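Local coordinates for protein SloR (Streptococcus mutans, PDB 5CVI) that probably regulates transcription in response to manganese as a DNA-binding homodimer of the DtxR/MntR family that also binds other transition metal ions such as zinc, at residues N4-L9 / L101-S106; K145-M150 / L179-Y184; I175-R180 / I193-E198. All blocks are in the same frame, centred on the assembly; numbering follows the deposited sequence.

Interaction 1 of 3, residues N4-L9 / L101-S106; sequences NKEDYL and LEHTVS. With ZN (zinc ion), chain H.
The imidazole of His103 sits between Asn4 and Glu102: CG of Asn4 lies 3.8 Å above one face, displaced toward the rim, and CG of the adjacent Glu102 lies over the opposite face. Asp7 OD1 approaches the ring edge in plane, beside the zinc ion, and Glu6 OE1 is also near the edge. The Asn4 amide is turned 69° from the ring: OD1 lies over the ring face, 3.1 Å from His103 NE2; that nitrogen gives its lone pair to zinc, so no hydrogen is shared.

The metal joins the two segments directly. Zinc is bound by Asp7 OD1 at 2.0 Å, by Glu102 OE2 at 2.0 Å and by His103 NE2 at 2.1 Å, and Glu99 completes the set. The carboxylates of Asp7 and Glu102 stand with their planes 66° apart, each giving one oxygen to the ion. His103 CG stands anti to the carbonyl carbon (chi1 -62°), and NE2 of the ring is the atom that meets zinc. The ring's far nitrogen, ND1, donates to a water at 3.2 Å, and the same water donates to Glu6 OE1 at 2.9 Å, which helps fix the rotation of the ring. Glu102 OE1, the oxygen not on the metal, is held by His76 ND1 and a salt bridge to Lys10.

The ion bridges the N-terminal DNA-binding region and the metal-binding and dimerisation region, and Thr104 next door meets Thr104 of the second subunit. Two acidic oxygens only 3.3 Å apart, Asp7 OD1 and Glu102 OE2, would probably repel without the cation, consistent with metal-dependent joining of these regions.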
loop_
_atom_site.group_PDB
_atom_site.type_symbol
_atom_site.label_atom_id
_atom_site.label_comp_id
_atom_site.label_asym_id
_atom_site.label_seq_id
_atom_site.Cartn_x
_atom_site.Cartn_y
_atom_site.Cartn_z
ATOM N N ASN B 4 0.247 -12.712 8.148
ATOM C CA ASN B 4 0.390 -12.633 9.598
ATOM C C ASN B 4 -0.710 -13.414 10.313
ATOM O O ASN B 4 -1.594 -13.982 9.673
ATOM C CB ASN B 4 0.423 -11.180 10.083
ATOM C CG ASN B 4 -0.959 -10.574 10.203
ATOM O OD1 ASN B 4 -1.797 -10.737 9.320
ATOM N ND2 ASN B 4 -1.207 -9.878 11.306
ATOM N N LYS B 5 -0.646 -13.434 11.640
ATOM C CA LYS B 5 -1.598 -14.177 12.460
ATOM C C LYS B 5 -3.060 -13.833 12.176
ATOM O O LYS B 5 -3.933 -14.693 12.267
ATOM C CB LYS B 5 -1.288 -13.962 13.947
ATOM C CG LYS B 5 -0.971 -12.520 14.303
ATOM C CD LYS B 5 -0.643 -12.351 15.779
ATOM C CE LYS B 5 0.124 -11.061 16.027
ATOM N NZ LYS B 5 -0.521 -9.877 15.384
ATOM N N GLU B 6 -3.319 -12.577 11.831
ATOM C CA GLU B 6 -4.688 -12.076 11.707
ATOM C C GLU B 6 -5.515 -12.783 10.628
ATOM O O GLU B 6 -6.737 -12.895 10.746
ATOM C CB GLU B 6 -4.680 -10.557 11.488
ATOM C CG GLU B 6 -4.067 -9.776 12.643
ATOM C CD GLU B 6 -4.039 -8.276 12.402
ATOM O OE1 GLU B 6 -4.462 -7.836 11.312
ATOM O OE2 GLU B 6 -3.590 -7.538 13.306
ATOM N N ASP B 7 -4.843 -13.269 9.590
ATOM C CA ASP B 7 -5.518 -13.933 8.477
ATOM C C ASP B 7 -6.235 -15.209 8.903
ATOM O O ASP B 7 -7.137 -15.688 8.216
ATOM C CB ASP B 7 -4.527 -14.232 7.354
ATOM C CG ASP B 7 -3.975 -12.976 6.723
ATOM O OD1 ASP B 7 -4.679 -11.946 6.755
ATOM O OD2 ASP B 7 -2.841 -13.015 6.201
ATOM N N TYR B 8 -5.828 -15.753 10.044
ATOM C CA TYR B 8 -6.494 -16.911 10.623
ATOM C C TYR B 8 -7.924 -16.541 11.007
ATOM O O TYR B 8 -8.832 -17.365 10.926
ATOM C CB TYR B 8 -5.712 -17.410 11.842
ATOM C CG TYR B 8 -6.274 -18.655 12.485
ATOM C CD1 TYR B 8 -5.994 -19.914 11.973
ATOM C CD2 TYR B 8 -7.075 -18.572 13.616
ATOM C CE1 TYR B 8 -6.503 -21.058 12.564
ATOM C CE2 TYR B 8 -7.588 -19.707 14.213
ATOM C CZ TYR B 8 -7.301 -20.948 13.684
ATOM O OH TYR B 8 -7.809 -22.081 14.279
ATOM N N LEU B 9 -8.118 -15.292 11.412
ATOM C CA LEU B 9 -9.438 -14.813 11.804
ATOM C C LEU B 9 -10.426 -14.812 10.639
ATOM O O LEU B 9 -11.602 -15.130 10.814
ATOM C CB LEU B 9 -9.344 -13.419 12.432
ATOM C CG LEU B 9 -8.933 -13.370 13.907
ATOM C CD1 LEU B 9 -7.745 -14.277 14.171
ATOM C CD2 LEU B 9 -8.612 -11.941 14.323
ATOM N N LEU B 101 -1.303 -4.945 1.604
ATOM C CA LEU B 101 -1.862 -3.606 1.777
ATOM C C LEU B 101 -2.911 -3.512 2.884
ATOM O O LEU B 101 -3.086 -2.451 3.487
ATOM C CB LEU B 101 -2.422 -3.075 0.453
ATOM C CG LEU B 101 -1.374 -2.894 -0.649
ATOM C CD1 LEU B 101 -1.984 -2.326 -1.926
ATOM C CD2 LEU B 101 -0.251 -2.003 -0.153
ATOM N N GLU B 102 -3.601 -4.615 3.159
ATOM C CA GLU B 102 -4.650 -4.602 4.176
ATOM C C GLU B 102 -4.084 -4.473 5.593
ATOM O O GLU B 102 -4.823 -4.236 6.543
ATOM C CB GLU B 102 -5.552 -5.836 4.065
ATOM C CG GLU B 102 -4.908 -7.143 4.504
ATOM C CD GLU B 102 -5.890 -8.308 4.505
ATOM O OE1 GLU B 102 -6.785 -8.345 3.632
ATOM O OE2 GLU B 102 -5.769 -9.183 5.387
ATOM N N HIS B 103 -2.768 -4.616 5.721
ATOM C CA HIS B 103 -2.100 -4.513 7.017
ATOM C C HIS B 103 -1.236 -3.259 7.114
ATOM O O HIS B 103 -0.672 -2.960 8.168
ATOM C CB HIS B 103 -1.239 -5.747 7.274
ATOM C CG HIS B 103 -2.020 -7.020 7.342
ATOM N ND1 HIS B 103 -2.922 -7.285 8.348
ATOM C CD2 HIS B 103 -2.035 -8.101 6.526
ATOM C CE1 HIS B 103 -3.462 -8.475 8.150
ATOM N NE2 HIS B 103 -2.937 -8.993 7.055
ATOM N N THR B 104 -1.134 -2.534 6.005
ATOM C CA THR B 104 -0.294 -1.345 5.939
ATOM C C THR B 104 -1.009 -0.217 5.214
ATOM O O THR B 104 -0.504 0.313 4.227
ATOM C CB THR B 104 1.029 -1.636 5.206
ATOM O OG1 THR B 104 0.756 -1.931 3.831
ATOM C CG2 THR B 104 1.747 -2.824 5.840
ATOM N N VAL B 105 -2.190 0.142 5.703
ATOM C CA VAL B 105 -2.987 1.194 5.086
ATOM C C VAL B 105 -3.876 1.863 6.130
ATOM O O VAL B 105 -4.625 1.190 6.846
ATOM C CB VAL B 105 -3.850 0.643 3.931
ATOM C CG1 VAL B 105 -5.150 1.406 3.823
ATOM C CG2 VAL B 105 -3.076 0.694 2.625
ATOM N N SER B 106 -3.791 3.187 6.217
ATOM C CA SER B 106 -4.525 3.934 7.234
ATOM C C SER B 106 -6.034 3.848 7.023
ATOM O O SER B 106 -6.501 3.526 5.928
ATOM C CB SER B 106 -4.086 5.400 7.247
ATOM O OG SER B 106 -4.607 6.102 6.132
HETATM ZN ZN ZN H . -4.161 -10.252 5.818
HETATM O O HOH W 1 -2.749 -5.511 10.979
#

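Interaction 2 of 3, residues K145-M150 / L179-Y184; sequences KGVTEM and LRLLEY
Met150, present as selenomethionine, lays its side chain against Leu181 and then along the following backbone of strand 178-185, and these two residues supply most of the 249 Å² buried here. Selenium SE of Met150 rests 3.5 Å from Leu181 CG, and CB of Met150 meets the carbonyl Leu181 O at 3.3 Å. The chain is bent at chi2 (-58°), which turns SE back toward the strand. The terminal methyl CE then lies over main chain, 3.6 Å from Glu183 CA and 3.7 Å from Tyr184 N.

Leu181 is the buried member of the pair. Its CG is anti to the backbone N (chi1 176°), and its CD2 branch meets SE of Met150 from one direction and CG1 of Val147, at 3.9 Å, from another. Tyr191 and Ile193 of the neighbouring strand also touch Leu181, while Val147 packs on Tyr153, so the leucine belongs to the apolar interior of this FeoA domain, a family of the SH3 clan.

Toward solvent the contact thins. Met150 remains exposed overall, although it gives up 101 Å² to the strand; Thr148 and Glu149 point away, and Glu149 OE1 forms a salt bridge with Lys214 instead. Tyr184 gives up only 17 Å², its ring meeting Tyr191. Leu182 and Glu183 form a classic beta bulge, both facing Thr192, and it is on the backbone of this irregular part of the strand that the Met150 methyl settles.

The touching parts, 147-150 and 181-184, run 118° apart without a hydrogen bond between them. Direct bonding comes one residue later, where Leu181 pairs with Gly151. The loop's polar ties run elsewhere, Glu149 O to Tyr153 OH and Met150 O to Lys214 NZ, so the contact itself adds apolar packing, of side chains on each other and of Met150 on main chain.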
loop_
_atom_site.group_PDB
_atom_site.type_symbol
_atom_site.label_atom_id
_atom_site.label_comp_id
_atom_site.label_asym_id
_atom_site.label_seq_id
_atom_site.Cartn_x
_atom_site.Cartn_y
_atom_site.Cartn_z
ATOM N N LYS B 145 -23.799 -26.705 -2.763
ATOM C CA LYS B 145 -23.859 -27.920 -1.967
ATOM C C LYS B 145 -25.030 -27.838 -0.996
ATOM O O LYS B 145 -25.180 -26.858 -0.270
ATOM C CB LYS B 145 -22.544 -28.131 -1.213
ATOM C CG LYS B 145 -22.530 -29.333 -0.285
ATOM C CD LYS B 145 -21.139 -29.582 0.261
ATOM C CE LYS B 145 -21.137 -30.672 1.314
ATOM N NZ LYS B 145 -21.890 -30.258 2.531
ATOM N N GLY B 146 -25.869 -28.867 -1.002
ATOM C CA GLY B 146 -27.033 -28.903 -0.137
ATOM C C GLY B 146 -28.298 -28.402 -0.809
ATOM O O GLY B 146 -29.398 -28.598 -0.292
ATOM N N VAL B 147 -28.143 -27.752 -1.958
ATOM C CA VAL B 147 -29.284 -27.242 -2.715
ATOM C C VAL B 147 -30.209 -28.375 -3.161
ATOM O O VAL B 147 -29.746 -29.392 -3.674
ATOM C CB VAL B 147 -28.824 -26.432 -3.943
ATOM C CG1 VAL B 147 -29.998 -26.127 -4.858
ATOM C CG2 VAL B 147 -28.136 -25.148 -3.503
ATOM N N THR B 148 -31.513 -28.190 -2.961
ATOM C CA THR B 148 -32.498 -29.237 -3.241
ATOM C C THR B 148 -33.240 -29.034 -4.561
ATOM O O THR B 148 -33.367 -29.962 -5.361
ATOM C CB THR B 148 -33.551 -29.336 -2.119
ATOM O OG1 THR B 148 -32.902 -29.535 -0.859
ATOM C CG2 THR B 148 -34.510 -30.491 -2.388
ATOM N N GLU B 149 -33.742 -27.821 -4.774
ATOM C CA GLU B 149 -34.540 -27.514 -5.957
ATOM C C GLU B 149 -33.708 -27.471 -7.234
ATOM O O GLU B 149 -32.614 -26.911 -7.258
ATOM C CB GLU B 149 -35.276 -26.184 -5.778
ATOM C CG GLU B 149 -36.347 -26.206 -4.703
ATOM C CD GLU B 149 -37.178 -24.936 -4.683
ATOM O OE1 GLU B 149 -36.696 -23.899 -5.187
ATOM O OE2 GLU B 149 -38.317 -24.979 -4.172
HETATM N N MSE B 150 -34.238 -28.064 -8.297
HETATM C CA MSE B 150 -33.587 -28.029 -9.601
HETATM C C MSE B 150 -34.093 -26.822 -10.386
HETATM O O MSE B 150 -34.999 -26.120 -9.934
HETATM C CB MSE B 150 -33.856 -29.325 -10.370
HETATM C CG MSE B 150 -33.523 -30.588 -9.587
HETATM SE SE MSE B 150 -31.658 -30.657 -9.005
HETATM C CE MSE B 150 -31.748 -32.244 -7.870
ATOM N N LEU B 179 -26.547 -21.072 -14.766
ATOM C CA LEU B 179 -26.319 -22.508 -14.853
ATOM C C LEU B 179 -27.538 -23.277 -14.353
ATOM O O LEU B 179 -28.062 -22.999 -13.275
ATOM C CB LEU B 179 -25.060 -22.902 -14.080
ATOM C CG LEU B 179 -24.800 -22.128 -12.789
ATOM C CD1 LEU B 179 -25.617 -22.694 -11.636
ATOM C CD2 LEU B 179 -23.318 -22.122 -12.459
ATOM N N ARG B 180 -27.997 -24.234 -15.155
ATOM C CA ARG B 180 -29.178 -25.017 -14.820
ATOM C C ARG B 180 -28.782 -26.292 -14.078
ATOM O O ARG B 180 -28.065 -27.139 -14.616
ATOM C CB ARG B 180 -29.974 -25.350 -16.091
ATOM C CG ARG B 180 -31.255 -26.145 -15.861
ATOM C CD ARG B 180 -32.014 -26.391 -17.164
ATOM N NE ARG B 180 -32.633 -25.178 -17.698
ATOM C CZ ARG B 180 -32.043 -24.340 -18.546
ATOM N NH1 ARG B 180 -30.804 -24.574 -18.963
ATOM N NH2 ARG B 180 -32.690 -23.265 -18.977
ATOM N N LEU B 181 -29.243 -26.417 -12.837
ATOM C CA LEU B 181 -28.989 -27.613 -12.042
ATOM C C LEU B 181 -29.949 -28.726 -12.446
ATOM O O LEU B 181 -31.157 -28.626 -12.224
ATOM C CB LEU B 181 -29.137 -27.312 -10.550
ATOM C CG LEU B 181 -28.981 -28.515 -9.617
ATOM C CD1 LEU B 181 -27.630 -29.182 -9.832
ATOM C CD2 LEU B 181 -29.150 -28.102 -8.161
ATOM N N LEU B 182 -29.404 -29.784 -13.036
ATOM C CA LEU B 182 -30.219 -30.883 -13.538
ATOM C C LEU B 182 -30.562 -31.891 -12.446
ATOM O O LEU B 182 -31.709 -32.316 -12.315
ATOM C CB LEU B 182 -29.501 -31.590 -14.687
ATOM C CG LEU B 182 -29.168 -30.728 -15.901
ATOM C CD1 LEU B 182 -28.449 -31.553 -16.956
ATOM C CD2 LEU B 182 -30.434 -30.109 -16.474
ATOM N N GLU B 183 -29.557 -32.271 -11.665
ATOM C CA GLU B 183 -29.721 -33.291 -10.641
ATOM C C GLU B 183 -28.487 -33.351 -9.755
ATOM O O GLU B 183 -27.436 -32.809 -10.101
ATOM C CB GLU B 183 -29.922 -34.658 -11.295
ATOM C CG GLU B 183 -28.708 -35.127 -12.082
ATOM C CD GLU B 183 -28.903 -36.490 -12.719
ATOM O OE1 GLU B 183 -29.799 -37.238 -12.273
ATOM O OE2 GLU B 183 -28.158 -36.809 -13.670
ATOM N N TYR B 184 -28.616 -34.014 -8.611
ATOM C CA TYR B 184 -27.458 -34.336 -7.793
ATOM C C TYR B 184 -27.122 -35.816 -7.929
ATOM O O TYR B 184 -27.839 -36.668 -7.414
ATOM C CB TYR B 184 -27.699 -33.973 -6.328
ATOM C CG TYR B 184 -26.664 -34.557 -5.392
ATOM C CD1 TYR B 184 -25.380 -34.032 -5.332
ATOM C CD2 TYR B 184 -26.967 -35.641 -4.579
ATOM C CE1 TYR B 184 -24.428 -34.568 -4.483
ATOM C CE2 TYR B 184 -26.024 -36.182 -3.727
ATOM C CZ TYR B 184 -24.757 -35.642 -3.684
ATOM O OH TYR B 184 -23.814 -36.178 -2.838
#

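Interaction 3 of 3, residues I175-R180 / I193-E198; sequences IGDELR and IEKDGE
Arg180 and Glu194 face each other as an antiparallel hydrogen-bonded pair, and their backbones satisfy one another in both directions. Arg180 N donates to Glu194 O at 2.8 Å, while Glu194 N donates to Arg180 O at 2.6 Å.

The same two side chains run side by side, pointing the same way. Glu194 CG is anti to the backbone N (chi1 177°), and a bend at chi2 (-83°) places CD. Arg180 NH1 is modelled 2.5 Å from Glu194 OE1 as a salt bridge, approached at the guanidinium edge; with an N-H...O angle of 116° and so short a length, its precise geometry is doubtful. The other oxygen of the carboxylate, Glu194 OE2, accepts a hydrogen bond from Gly197 N at 2.6 Å, tying strand 190-195 to the type I' turn from Lys195 to Glu198.

Lys195 NZ has two acidic partners: Asp196 OD2 at 3.0 Å, met from above the carboxylate plane, and Asp177 OD2 at a weak 3.4 Å. Asp177 OD2 is also held by Lys174 N. Away from the Arg180-Glu194 face, Leu179 CB packs on Ile193 CD1 at 3.8 Å.

The hairpin is thus joined by main-chain bonds and apolar packing, while Lys195, between Asp177 and Asp196, would probably offset part of their mutual repulsion.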
loop_
_atom_site.group_PDB
_atom_site.type_symbol
_atom_site.label_atom_id
_atom_site.label_comp_id
_atom_site.label_asym_id
_atom_site.label_seq_id
_atom_site.Cartn_x
_atom_site.Cartn_y
_atom_site.Cartn_z
ATOM N N ILE B 175 -18.843 -15.095 -12.597
ATOM C CA ILE B 175 -19.898 -14.539 -11.760
ATOM C C ILE B 175 -20.984 -13.922 -12.642
ATOM O O ILE B 175 -20.694 -13.111 -13.517
ATOM C CB ILE B 175 -19.345 -13.458 -10.808
ATOM C CG1 ILE B 175 -18.279 -14.049 -9.880
ATOM C CG2 ILE B 175 -20.471 -12.819 -10.008
ATOM C CD1 ILE B 175 -18.775 -15.179 -9.016
ATOM N N GLY B 176 -22.232 -14.319 -12.416
ATOM C CA GLY B 176 -23.345 -13.808 -13.194
ATOM C C GLY B 176 -23.824 -14.795 -14.242
ATOM O O GLY B 176 -24.815 -14.546 -14.935
ATOM N N ASP B 177 -23.122 -15.917 -14.357
ATOM C CA ASP B 177 -23.489 -16.950 -15.318
ATOM C C ASP B 177 -24.751 -17.692 -14.898
ATOM O O ASP B 177 -24.950 -17.983 -13.717
ATOM C CB ASP B 177 -22.343 -17.945 -15.506
ATOM C CG ASP B 177 -21.359 -17.509 -16.573
ATOM O OD1 ASP B 177 -21.735 -16.672 -17.422
ATOM O OD2 ASP B 177 -20.213 -18.008 -16.567
ATOM N N GLU B 178 -25.603 -17.985 -15.875
ATOM C CA GLU B 178 -26.775 -18.820 -15.648
ATOM C C GLU B 178 -26.401 -20.290 -15.827
ATOM O O GLU B 178 -25.973 -20.707 -16.904
ATOM C CB GLU B 178 -27.906 -18.446 -16.612
ATOM C CG GLU B 178 -28.527 -17.081 -16.362
ATOM C CD GLU B 178 -29.649 -16.751 -17.335
ATOM O OE1 GLU B 178 -29.858 -17.526 -18.293
ATOM O OE2 GLU B 178 -30.323 -15.716 -17.138
ATOM N N LEU B 179 -26.547 -21.072 -14.766
ATOM C CA LEU B 179 -26.319 -22.508 -14.853
ATOM C C LEU B 179 -27.538 -23.277 -14.353
ATOM O O LEU B 179 -28.062 -22.999 -13.275
ATOM C CB LEU B 179 -25.060 -22.902 -14.080
ATOM C CG LEU B 179 -24.800 -22.128 -12.789
ATOM C CD1 LEU B 179 -25.617 -22.694 -11.636
ATOM C CD2 LEU B 179 -23.318 -22.122 -12.459
ATOM N N ARG B 180 -27.997 -24.234 -15.155
ATOM C CA ARG B 180 -29.178 -25.017 -14.820
ATOM C C ARG B 180 -28.782 -26.292 -14.078
ATOM O O ARG B 180 -28.065 -27.139 -14.616
ATOM C CB ARG B 180 -29.974 -25.350 -16.091
ATOM C CG ARG B 180 -31.255 -26.145 -15.861
ATOM C CD ARG B 180 -32.014 -26.391 -17.164
ATOM N NE ARG B 180 -32.633 -25.178 -17.698
ATOM C CZ ARG B 180 -32.043 -24.340 -18.546
ATOM N NH1 ARG B 180 -30.804 -24.574 -18.963
ATOM N NH2 ARG B 180 -32.690 -23.265 -18.977
ATOM N N ILE B 193 -24.799 -29.913 -13.571
ATOM C CA ILE B 193 -25.386 -28.665 -14.041
ATOM C C ILE B 193 -25.192 -28.498 -15.542
ATOM O O ILE B 193 -24.335 -29.144 -16.144
ATOM C CB ILE B 193 -24.776 -27.452 -13.318
ATOM C CG1 ILE B 193 -23.368 -27.167 -13.844
ATOM C CG2 ILE B 193 -24.756 -27.685 -11.815
ATOM C CD1 ILE B 193 -22.765 -25.887 -13.312
ATOM N N GLU B 194 -25.994 -27.623 -16.139
ATOM C CA GLU B 194 -25.929 -27.367 -17.571
ATOM C C GLU B 194 -25.678 -25.886 -17.845
ATOM O O GLU B 194 -26.396 -25.019 -17.345
ATOM C CB GLU B 194 -27.220 -27.833 -18.251
ATOM C CG GLU B 194 -27.295 -27.559 -19.749
ATOM C CD GLU B 194 -27.756 -26.149 -20.070
ATOM O OE1 GLU B 194 -28.554 -25.587 -19.289
ATOM O OE2 GLU B 194 -27.315 -25.600 -21.102
ATOM N N LYS B 195 -24.651 -25.609 -18.642
ATOM C CA LYS B 195 -24.309 -24.246 -19.031
ATOM C C LYS B 195 -24.021 -24.187 -20.525
ATOM O O LYS B 195 -23.138 -24.890 -21.017
ATOM C CB LYS B 195 -23.085 -23.755 -18.254
ATOM C CG LYS B 195 -22.451 -22.506 -18.837
ATOM C CD LYS B 195 -21.072 -22.247 -18.264
ATOM C CE LYS B 195 -20.325 -21.202 -19.078
ATOM N NZ LYS B 195 -21.094 -19.932 -19.200
ATOM N N ASP B 196 -24.773 -23.353 -21.238
ATOM C CA ASP B 196 -24.584 -23.173 -22.676
ATOM C C ASP B 196 -24.728 -24.474 -23.457
ATOM O O ASP B 196 -24.060 -24.677 -24.469
ATOM C CB ASP B 196 -23.223 -22.535 -22.963
ATOM C CG ASP B 196 -23.083 -21.162 -22.342
ATOM O OD1 ASP B 196 -24.101 -20.444 -22.257
ATOM O OD2 ASP B 196 -21.957 -20.806 -21.933
ATOM N N GLY B 197 -25.600 -25.352 -22.978
ATOM C CA GLY B 197 -25.862 -26.606 -23.656
ATOM C C GLY B 197 -24.770 -27.632 -23.432
ATOM O O GLY B 197 -24.598 -28.553 -24.228
ATOM N N GLU B 198 -24.031 -27.475 -22.340
ATOM C CA GLU B 198 -22.955 -28.400 -22.009
ATOM C C GLU B 198 -23.021 -28.810 -20.543
ATOM O O GLU B 198 -23.035 -27.963 -19.651
ATOM C CB GLU B 198 -21.600 -27.768 -22.316
ATOM C CG GLU B 198 -20.425 -28.710 -22.147
ATOM C CD GLU B 198 -19.110 -28.075 -22.554
ATOM O OE1 GLU B 198 -18.519 -28.528 -23.556
ATOM O OE2 GLU B 198 -18.671 -27.123 -21.873
#

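In the fold
Interaction 1 stands apart from the others, its centre about 36 to 37 Å from theirs and on the opposite side of the chain's centre. It is a partly buried metal site joining two regions of the N-terminal half. Interactions 2 and 3 both use strand 178-185, share Leu179 and Arg180, and touch where Leu181 CD1 packs 3.8 Å from Ile193 CG2. Interaction 3 is a sheet pairing, partly buried, with backbone hydrogen bonds and charged pairs; interaction 2 is a surface contact, where a loop meets that strand through apolar atoms. Coordination thus links separate regions, whereas hydrogen bonding and apolar packing knit one domain.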